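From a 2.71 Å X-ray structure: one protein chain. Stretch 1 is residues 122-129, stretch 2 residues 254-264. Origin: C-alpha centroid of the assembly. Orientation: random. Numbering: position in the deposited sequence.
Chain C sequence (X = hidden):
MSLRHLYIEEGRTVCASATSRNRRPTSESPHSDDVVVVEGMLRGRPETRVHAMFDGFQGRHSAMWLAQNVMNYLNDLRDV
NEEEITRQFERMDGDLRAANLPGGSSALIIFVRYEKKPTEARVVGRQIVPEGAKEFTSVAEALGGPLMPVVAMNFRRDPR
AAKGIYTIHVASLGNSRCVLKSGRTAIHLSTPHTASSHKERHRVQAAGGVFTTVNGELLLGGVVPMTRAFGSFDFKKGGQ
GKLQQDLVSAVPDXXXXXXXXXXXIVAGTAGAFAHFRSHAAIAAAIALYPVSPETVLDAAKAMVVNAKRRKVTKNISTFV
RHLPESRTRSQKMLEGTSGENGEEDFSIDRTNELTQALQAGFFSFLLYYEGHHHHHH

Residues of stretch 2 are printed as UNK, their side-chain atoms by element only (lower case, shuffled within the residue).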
# COMPACT_ATOMS: atom_id res chain seq x y z
N ARG C 122 -5.98 35.97 -12.32
CA ARG C 122 -6.04 37.15 -13.17
C ARG C 122 -5.43 36.61 -14.44
O ARG C 122 -4.35 36.05 -14.42
CB ARG C 122 -5.23 38.28 -12.56
CG ARG C 122 -5.71 38.62 -11.16
CD ARG C 122 -5.02 39.83 -10.57
NE ARG C 122 -4.63 39.61 -9.18
CZ ARG C 122 -3.63 38.81 -8.80
NH1 ARG C 122 -2.91 38.15 -9.70
NH2 ARG C 122 -3.35 38.69 -7.51
N VAL C 123 -6.14 36.77 -15.55
CA VAL C 123 -5.69 36.21 -16.81
C VAL C 123 -5.70 37.09 -18.05
O VAL C 123 -6.60 37.91 -18.25
CB VAL C 123 -6.53 34.95 -17.16
CG1 VAL C 123 -6.04 34.32 -18.45
CG2 VAL C 123 -6.47 33.97 -16.01
N VAL C 124 -4.68 36.88 -18.89
CA VAL C 124 -4.54 37.57 -20.16
C VAL C 124 -4.77 36.49 -21.21
O VAL C 124 -3.85 35.72 -21.54
CB VAL C 124 -3.12 38.13 -20.39
CG1 VAL C 124 -3.05 38.80 -21.75
CG2 VAL C 124 -2.76 39.11 -19.31
N GLY C 125 -5.99 36.45 -21.72
CA GLY C 125 -6.35 35.50 -22.75
C GLY C 125 -5.60 34.18 -22.68
O GLY C 125 -4.71 33.92 -23.50
N ARG C 126 -5.96 33.37 -21.69
CA ARG C 126 -5.37 32.04 -21.49
C ARG C 126 -4.14 31.99 -20.60
O ARG C 126 -3.93 31.01 -19.91
CB ARG C 126 -5.06 31.37 -22.84
CG ARG C 126 -5.66 29.97 -23.02
CD ARG C 126 -7.17 29.98 -22.86
NE ARG C 126 -7.74 28.65 -23.00
CZ ARG C 126 -8.21 28.14 -24.14
NH1 ARG C 126 -8.18 28.87 -25.25
NH2 ARG C 126 -8.70 26.92 -24.17
N GLN C 127 -3.32 33.03 -20.61
CA GLN C 127 -2.13 33.00 -19.76
C GLN C 127 -2.53 33.46 -18.39
O GLN C 127 -3.27 34.40 -18.23
CB GLN C 127 -1.05 33.93 -20.29
CG GLN C 127 0.36 33.53 -19.82
CD GLN C 127 1.49 34.35 -20.46
OE1 GLN C 127 1.38 34.81 -21.60
NE2 GLN C 127 2.58 34.50 -19.73
N ILE C 128 -2.03 32.77 -17.37
CA ILE C 128 -2.35 33.15 -16.02
C ILE C 128 -1.27 34.11 -15.51
O ILE C 128 -0.08 33.76 -15.47
CB ILE C 128 -2.44 31.90 -15.12
CG1 ILE C 128 -3.63 31.05 -15.58
CG2 ILE C 128 -2.55 32.30 -13.66
CD1 ILE C 128 -3.76 29.75 -14.87
N VAL C 129 -1.68 35.32 -15.16
CA VAL C 129 -0.75 36.31 -14.64
C VAL C 129 -0.44 35.91 -13.20
O VAL C 129 -1.33 35.61 -12.42
CB VAL C 129 -1.34 37.74 -14.68
CG1 VAL C 129 -0.37 38.73 -14.06
CG2 VAL C 129 -1.64 38.13 -16.12
N UNK C 254 9.66 31.29 -17.24
CA UNK C 254 8.57 30.48 -16.72
C UNK C 254 7.19 31.11 -16.94
O UNK C 254 6.90 32.18 -16.41
c UNK C 254 8.74 30.23 -15.22
c UNK C 254 7.62 29.33 -14.71
c UNK C 254 10.10 29.60 -14.95
N UNK C 255 6.34 30.44 -17.71
CA UNK C 255 5.00 30.95 -17.98
C UNK C 255 3.94 29.98 -17.45
O UNK C 255 4.24 28.80 -17.22
c UNK C 255 5.66 32.23 -20.05
o UNK C 255 5.07 29.90 -20.19
c UNK C 255 4.77 31.13 -19.50
N UNK C 256 2.72 30.48 -17.25
CA UNK C 256 1.63 29.63 -16.76
C UNK C 256 0.36 29.88 -17.57
O UNK C 256 0.04 31.03 -17.88
c UNK C 256 1.33 29.90 -15.28
o UNK C 256 2.54 29.87 -14.53
c UNK C 256 0.40 28.83 -14.74
N UNK C 257 -0.34 28.81 -17.92
CA UNK C 257 -1.58 28.88 -18.70
C UNK C 257 -2.54 27.78 -18.23
O UNK C 257 -2.13 26.81 -17.61
c UNK C 257 -0.91 30.34 -21.95
c UNK C 257 -0.07 31.19 -22.66
c UNK C 257 1.26 31.30 -22.30
c UNK C 257 -0.43 29.59 -20.88
c UNK C 257 1.76 30.56 -21.23
c UNK C 257 0.92 29.71 -20.53
c UNK C 257 -1.33 28.60 -20.18
N UNK C 258 -3.82 27.93 -18.54
CA UNK C 258 -4.78 26.89 -18.20
C UNK C 258 -5.33 26.40 -19.53
O UNK C 258 -5.33 27.13 -20.51
c UNK C 258 -8.48 30.17 -19.38
c UNK C 258 -8.93 28.89 -19.06
c UNK C 258 -6.81 28.38 -18.03
c UNK C 258 -6.37 29.66 -18.35
c UNK C 258 -5.92 27.42 -17.34
c UNK C 258 -8.10 28.01 -18.39
c UNK C 258 -7.19 30.55 -19.02
N UNK C 259 -5.77 25.15 -19.56
CA UNK C 259 -6.31 24.57 -20.78
C UNK C 259 -7.54 23.79 -20.40
O UNK C 259 -7.59 23.17 -19.35
c UNK C 259 -5.31 23.65 -21.41
N UNK C 260 -8.52 23.83 -21.28
CA UNK C 260 -9.77 23.13 -21.05
C UNK C 260 -9.60 21.69 -21.51
O UNK C 260 -8.72 21.41 -22.33
c UNK C 260 -11.81 25.40 -20.12
c UNK C 260 -10.88 23.81 -21.85
c UNK C 260 -12.22 26.66 -19.69
c UNK C 260 -11.13 26.32 -22.22
c UNK C 260 -11.54 27.59 -21.80
o UNK C 260 -12.52 29.01 -20.09
c UNK C 260 -11.27 25.20 -21.38
c UNK C 260 -12.08 27.76 -20.53
N UNK C 261 -10.39 20.75 -20.96
CA UNK C 261 -10.26 19.35 -21.39
C UNK C 261 -10.60 19.35 -22.87
O UNK C 261 -11.49 20.08 -23.31
c UNK C 261 -11.29 18.64 -20.55
c UNK C 261 -11.24 19.39 -19.28
c UNK C 261 -11.19 20.83 -19.73
N UNK C 262 -9.89 18.54 -23.65
CA UNK C 262 -10.14 18.53 -25.07
C UNK C 262 -8.99 19.24 -25.76
O UNK C 262 -8.80 19.09 -26.96
N UNK C 263 -8.23 20.04 -25.00
CA UNK C 263 -7.08 20.75 -25.56
C UNK C 263 -5.86 19.81 -25.64
O UNK C 263 -5.83 18.75 -25.01
c UNK C 263 -7.78 23.11 -24.82
c UNK C 263 -6.73 21.99 -24.72
o UNK C 263 -8.46 23.22 -25.85
o UNK C 263 -7.91 23.90 -23.86
N UNK C 264 -4.87 20.21 -26.44
CA UNK C 264 -3.63 19.45 -26.64
C UNK C 264 -2.41 20.34 -26.45
O UNK C 264 -2.48 21.55 -26.64
o UNK C 264 -5.52 17.54 -27.89
c UNK C 264 -4.31 17.57 -28.21
o UNK C 264 -3.69 16.57 -28.64
c UNK C 264 -3.57 18.88 -28.07
O HOH W 1 2.20 33.45 -16.99

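Position 254 carries three side-chain carbons, one bearing the other two. It lies out of reach of stretch 1. The branching at the first carbon gives Val 254.

Position 255 has one carbon carrying one oxygen and one carbon. A side-chain carbon lies 3.8 Å from NE2 of Gln 127. The oxygen is hydrogen-bonded elsewhere in the structure. Branching and elements fit Thr 255, with chi1 in the p well.

Position 256 has the same pattern of two carbons and one oxygen. Its branch carbon lies 4.2 Å from CB of Ile 128. This is Thr 256, with chi1 in the m well. Its backbone does more across the contact: Ile 128 N donates a hydrogen bond to Thr 256 O at 2.8 Å.

Position 257 shows one carbon followed by a ring of six carbons, with no oxygen. CA to CB points away overall, but the ring comes back over stretch 1. CG of Gln 127 sits over one ring face, 3.6 Å from the centroid, in a CH-pi contact. The residue is Phe 257.

Position 258 also has one carbon and a bare six-carbon ring. NE of Arg 126 lies over one face. CG1 of Val 123 lies at the edge, 4.0 Å from a ring carbon. This is Phe 258, and that ring carbon is CE1. Its backbone N donates a weak hydrogen bond to Arg 126 O at 3.4 Å.

Position 259 has a single side-chain carbon. It points away from stretch 1. This is Ala 259, the last residue of the strand.

Position 260 has one carbon and a six-carbon ring bearing an oxygen. A ring carbon lies 3.2 Å from NH2 of Arg 126. The ring oxygen is hydrogen-bonded elsewhere in the structure. This is Tyr 260, where a type II turn begins.

Position 261 has three carbons closing a ring onto the backbone N. It is out of reach of stretch 1. Only Pro 261 fits.

Position 262 has no side-chain atoms. Its phi is 106°, and a CB would be jammed against the carbonyl O of Pro 261. It is Gly 262.

Position 263 has two carbons, the second carrying two oxygens. One oxygen lies 3.1 Å from NH2 of Arg 126. This is Asp 263, and the oxygen is OD2. The pair forms a salt bridge. OD2 also accepts from Tyr 260 N at 2.7 Å, across the turn.

Position 264 likewise has two carbons and two oxygens on the second. It is out of reach of stretch 1. This is Asp 264.

The contact is a short strand pairing with side chains packed around it. Gln 127 and Phe 257 form a single bridge, flanked by the two backbone hydrogen bonds. Water 1 extends this link, donating to Ile 128 O and accepting from Thr 256 N and Gln 127 NE2. Arg 126 reaches along Phe 258 to Asp 263, tying the turn to stretch 1.

Stretch 2 (254-264) VTTFFAYPGDD
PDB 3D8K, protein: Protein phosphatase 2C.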